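Side-chain contacts in PILI retraction protein PILT (Thermus thermophilus, PDB 5FL3), which probably binds and hydrolyses ATP as a member of the secretion ATPase family, to power retraction of type IV pili: residues A[213-217]-A[218-222]; A[264-267]-A[268-272]. All coordinates share one frame; numbering follows the deposited sequence.

Contact 1: A[213-217]-A[218-222]; sequences GEMRD and RETVE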
loop_
_atom_site.group_PDB
_atom_site.type_symbol
_atom_site.label_atom_id
_atom_site.label_comp_id
_atom_site.label_asym_id
_atom_site.label_seq_id
_atom_site.Cartn_x
_atom_site.Cartn_y
_atom_site.Cartn_z
ATOM N N GLY A 213 5.951 5.202 -4.194
ATOM C CA GLY A 213 5.336 3.933 -3.805
ATOM C C GLY A 213 6.063 3.159 -2.717
ATOM O O GLY A 213 5.440 2.608 -1.811
ATOM N N GLU A 214 7.389 3.117 -2.803
ATOM C CA GLU A 214 8.199 2.522 -1.746
ATOM C C GLU A 214 9.624 3.029 -1.814
ATOM O O GLU A 214 10.054 3.536 -2.845
ATOM C CB GLU A 214 8.167 0.998 -1.825
ATOM C CG GLU A 214 8.206 0.461 -3.209
ATOM C CD GLU A 214 7.833 -1.009 -3.300
ATOM O OE1 GLU A 214 8.415 -1.819 -2.546
ATOM O OE2 GLU A 214 6.972 -1.340 -4.151
ATOM N N MET A 215 10.326 2.922 -0.684
ATOM C CA MET A 215 11.708 3.381 -0.538
ATOM C C MET A 215 12.618 2.198 -0.211
ATOM O O MET A 215 12.467 1.554 0.821
ATOM C CB MET A 215 11.817 4.437 0.558
ATOM C CG MET A 215 10.850 5.597 0.407
ATOM S SD MET A 215 10.818 6.718 1.842
ATOM C CE MET A 215 10.807 5.542 3.204
ATOM N N ARG A 216 13.567 1.911 -1.083
ATOM C CA ARG A 216 14.366 0.694 -0.950
ATOM C C ARG A 216 15.849 1.052 -0.773
ATOM O O ARG A 216 16.608 0.353 -0.118
ATOM C CB ARG A 216 14.130 -0.209 -2.174
ATOM C CG ARG A 216 12.681 -0.111 -2.712
ATOM C CD ARG A 216 12.442 -0.846 -4.039
ATOM N NE ARG A 216 12.245 -2.279 -3.844
ATOM C CZ ARG A 216 13.004 -3.219 -4.403
ATOM N NH1 ARG A 216 14.005 -2.865 -5.210
ATOM N NH2 ARG A 216 12.764 -4.512 -4.162
ATOM N N ASP A 217 16.226 2.181 -1.351
ATOM C CA ASP A 217 17.561 2.740 -1.255
ATOM C C ASP A 217 17.742 3.634 -0.048
ATOM O O ASP A 217 16.777 4.161 0.488
ATOM C CB ASP A 217 17.852 3.571 -2.500
ATOM C CG ASP A 217 18.023 2.730 -3.705
ATOM O OD1 ASP A 217 18.701 1.695 -3.580
ATOM O OD2 ASP A 217 17.492 3.092 -4.777
ATOM N N ARG A 218 18.985 3.847 0.346
ATOM C CA ARG A 218 19.297 4.979 1.196
ATOM C C ARG A 218 19.088 6.254 0.367
ATOM O O ARG A 218 18.639 7.299 0.876
ATOM C CB ARG A 218 20.726 4.877 1.714
ATOM C CG ARG A 218 21.287 6.161 2.234
ATOM C CD ARG A 218 22.733 6.310 1.824
ATOM N NE ARG A 218 23.335 7.430 2.532
ATOM C CZ ARG A 218 23.218 8.692 2.137
ATOM N NH1 ARG A 218 22.535 8.958 1.025
ATOM N NH2 ARG A 218 23.786 9.676 2.839
ATOM N N GLU A 219 19.407 6.135 -0.921
ATOM C CA GLU A 219 19.335 7.242 -1.866
ATOM C C GLU A 219 17.909 7.758 -1.952
ATOM O O GLU A 219 17.662 8.960 -1.801
ATOM C CB GLU A 219 19.825 6.811 -3.255
ATOM C CG GLU A 219 21.332 6.558 -3.384
ATOM C CD GLU A 219 21.826 5.293 -2.667
ATOM O OE1 GLU A 219 21.016 4.371 -2.433
ATOM O OE2 GLU A 219 23.035 5.221 -2.344
ATOM N N THR A 220 16.977 6.841 -2.189
ATOM C CA THR A 220 15.558 7.164 -2.229
ATOM C C THR A 220 15.012 7.652 -0.878
ATOM O O THR A 220 14.205 8.583 -0.838
ATOM C CB THR A 220 14.748 5.959 -2.688
ATOM O OG1 THR A 220 15.288 5.484 -3.927
ATOM C CG2 THR A 220 13.319 6.346 -2.905
ATOM N N VAL A 221 15.444 7.045 0.227
ATOM C CA VAL A 221 14.947 7.465 1.542
ATOM C C VAL A 221 15.405 8.894 1.819
ATOM O O VAL A 221 14.622 9.738 2.271
ATOM C CB VAL A 221 15.419 6.504 2.692
ATOM C CG1 VAL A 221 15.201 7.121 4.065
ATOM C CG2 VAL A 221 14.705 5.172 2.606
ATOM N N GLU A 222 16.673 9.170 1.531
ATOM C CA GLU A 222 17.221 10.504 1.772
ATOM C C GLU A 222 16.533 11.539 0.880
ATOM O O GLU A 222 16.185 12.633 1.338
ATOM C CB GLU A 222 18.736 10.526 1.537
ATOM C CG GLU A 222 19.419 11.807 2.031
ATOM C CD GLU A 222 20.941 11.753 1.943
ATOM O OE1 GLU A 222 21.452 11.108 1.014
ATOM O OE2 GLU A 222 21.629 12.348 2.801
#
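The junction between strand 209-212 and helix 218-230 carries this contact, with Asp217 at the N-cap position facing Thr220 and Val221 in the first turn. Val221 N donates to Asp217 O over 3.2 Å, so the backbone of Asp217 is already tied into the helix. The carboxylate of Asp217 makes no capping bond to a backbone amide; instead its OD2 receives a weak hydrogen bond from Thr220 OG1 at 3.4 Å. Thr220 has OG1 beside its backbone N (chi1 -53°), which aims the hydroxyl at Asp217 and turns the methyl to Met215, where Thr220 CG2 lies 4.1 Å from Met215 CA. Glu219 folds back at chi2 and sets its carboxylate 80° from the plane of the Asp217 carboxylate. With Asp217 OD1 and Glu219 OE1 3.7 Å apart, this pairing is probably unfavourable unless solvent or protonation offsets it. The segment 213-217 reads GEMRD and follows the hydrophobic strand 209-212 of a P-loop ATPase, consistent with the Walker B region; the side chain of Glu214 is about 7 Å from that of Lys146 and about 8 Å from the bound ADP. Away from the carboxylates, the Met215 side chain crosses that of Val221 at about a right angle: Met215 CB meets Val221 CG2 at 3.6 Å, and the bend at chi3 brings Met215 CE to 4.0 Å from the same methyl. Both residues are buried, Met215 against Ser236 of strand 233-238 and Val221 against Phe253 and Phe254. From the first residue of the helix, Arg218 reaches Glu222 one turn on, its NH1 forming a salt bridge with Glu222 OE1, and Arg218 NH2 forms another with Glu258.

Contact 2: A[264-267]-A[268-272]; sequences VLLA and ESLLG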
loop_
_atom_site.group_PDB
_atom_site.type_symbol
_atom_site.label_atom_id
_atom_site.label_comp_id
_atom_site.label_asym_id
_atom_site.label_seq_id
_atom_site.Cartn_x
_atom_site.Cartn_y
_atom_site.Cartn_z
ATOM N N VAL A 264 17.732 14.357 12.974
ATOM C CA VAL A 264 17.366 15.757 12.804
ATOM C C VAL A 264 16.469 15.882 11.585
ATOM O O VAL A 264 15.371 16.431 11.664
ATOM C CB VAL A 264 18.604 16.670 12.660
ATOM C CG1 VAL A 264 18.194 18.046 12.153
ATOM C CG2 VAL A 264 19.343 16.783 14.001
ATOM N N LEU A 265 16.923 15.321 10.474
ATOM C CA LEU A 265 16.153 15.340 9.238
ATOM C C LEU A 265 14.813 14.635 9.420
ATOM O O LEU A 265 13.769 15.164 9.027
ATOM C CB LEU A 265 16.949 14.700 8.103
ATOM C CG LEU A 265 16.317 14.697 6.714
ATOM C CD1 LEU A 265 15.981 16.103 6.232
ATOM C CD2 LEU A 265 17.240 14.004 5.729
ATOM N N LEU A 266 14.833 13.454 10.029
ATOM C CA LEU A 266 13.595 12.713 10.208
ATOM C C LEU A 266 12.618 13.457 11.128
ATOM O O LEU A 266 11.444 13.634 10.780
ATOM C CB LEU A 266 13.879 11.314 10.740
ATOM C CG LEU A 266 12.664 10.396 10.947
ATOM C CD1 LEU A 266 11.777 10.315 9.716
ATOM C CD2 LEU A 266 13.134 9.023 11.346
ATOM N N ALA A 267 13.107 13.931 12.272
ATOM C CA ALA A 267 12.241 14.595 13.244
ATOM C C ALA A 267 11.541 15.836 12.682
ATOM O O ALA A 267 10.360 16.065 12.970
ATOM C CB ALA A 267 13.031 14.965 14.489
ATOM N N GLU A 268 12.237 16.635 11.878
ATOM C CA GLU A 268 11.632 17.902 11.478
ATOM C C GLU A 268 10.648 17.742 10.306
ATOM O O GLU A 268 9.643 18.459 10.239
ATOM C CB GLU A 268 12.712 18.944 11.157
ATOM C CG GLU A 268 13.524 18.738 9.880
ATOM C CD GLU A 268 14.573 19.849 9.674
ATOM O OE1 GLU A 268 14.259 21.050 9.902
ATOM O OE2 GLU A 268 15.721 19.518 9.295
ATOM N N SER A 269 10.896 16.772 9.424
ATOM C CA SER A 269 10.027 16.565 8.255
ATOM C C SER A 269 8.905 15.496 8.407
ATOM O O SER A 269 7.985 15.452 7.593
ATOM C CB SER A 269 10.895 16.222 7.041
ATOM O OG SER A 269 11.900 15.284 7.393
ATOM N N LEU A 270 8.953 14.654 9.436
ATOM C CA LEU A 270 7.881 13.667 9.635
ATOM C C LEU A 270 6.567 14.326 10.051
ATOM O O LEU A 270 6.572 15.302 10.799
ATOM C CB LEU A 270 8.290 12.629 10.682
ATOM C CG LEU A 270 7.416 11.380 10.793
ATOM C CD1 LEU A 270 7.276 10.693 9.441
ATOM C CD2 LEU A 270 7.957 10.397 11.816
ATOM N N LEU A 271 5.448 13.794 9.557
ATOM C CA LEU A 271 4.099 14.265 9.921
ATOM C C LEU A 271 3.301 13.223 10.671
ATOM O O LEU A 271 2.545 13.525 11.598
ATOM C CB LEU A 271 3.304 14.628 8.691
ATOM C CG LEU A 271 3.719 15.851 7.917
ATOM C CD1 LEU A 271 2.644 16.115 6.891
ATOM C CD2 LEU A 271 3.860 17.006 8.862
ATOM N N GLY A 272 3.446 11.990 10.209
ATOM C CA GLY A 272 2.660 10.878 10.702
ATOM C C GLY A 272 3.161 9.557 10.143
ATOM O O GLY A 272 3.736 9.505 9.044
#
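Glu268 lies over the carbonyl end of Val264, one turn back, and its side chain can be followed outward from there. Glu268 CB sits 3.7 Å from Val264 O. With chi1 at 71°, CG stands between the backbone N and the carbonyl carbon, which brings Glu268 CG to 3.5 Å from Val264 O and keeps Leu265 O nearby as well. Beyond CG the chain is extended, carrying CD outward past the same Val264 oxygen. At the tip Glu268 OE2 passes 4.1 Å from Val264 CG1 and accepts a hydrogen bond from Gln229 NE2 of helix 218-230. The backbone N of Glu268 bonds to Val264 O at 3.1 Å. This is the last turn of helix 259-269, running without a linker into strand 270-280 of the mixed central sheet, beside strand 134-139. Leu265 O accepts two hydrogen bonds from Ser269, a weak one from its backbone N and another from its hydroxyl OG. Leu270, the first residue to leave helical backbone angles, still donates its N to Leu266 O at 3.0 Å. Leu266 CD1 packs 4.3 Å from Leu270 CB, while Ala267 and Leu270 rest on Leu304 of helix 298-305.

Contact 1 lies at the start of a helix and contact 2 at the end of one, and both are partly buried. In 213-217/218-222 a strand leads into a helix, with Glu214 in its loop close to the nucleotide site; in 264-267/268-272 a helix leads into a strand, away from the annotated sites. Acidic side chains crowd the outer side of contact 1, with a methionine-valine pair inside, whereas contact 2 relies mainly on backbone bonds, with one glutamate, Glu268, at its solvent-facing side. Helix 218-230 joins them: it carries the second half of contact 1, and its Leu225, Ala228 and Gln229 meet contact 2. Their nearest atoms are about 5 Å apart, without touching.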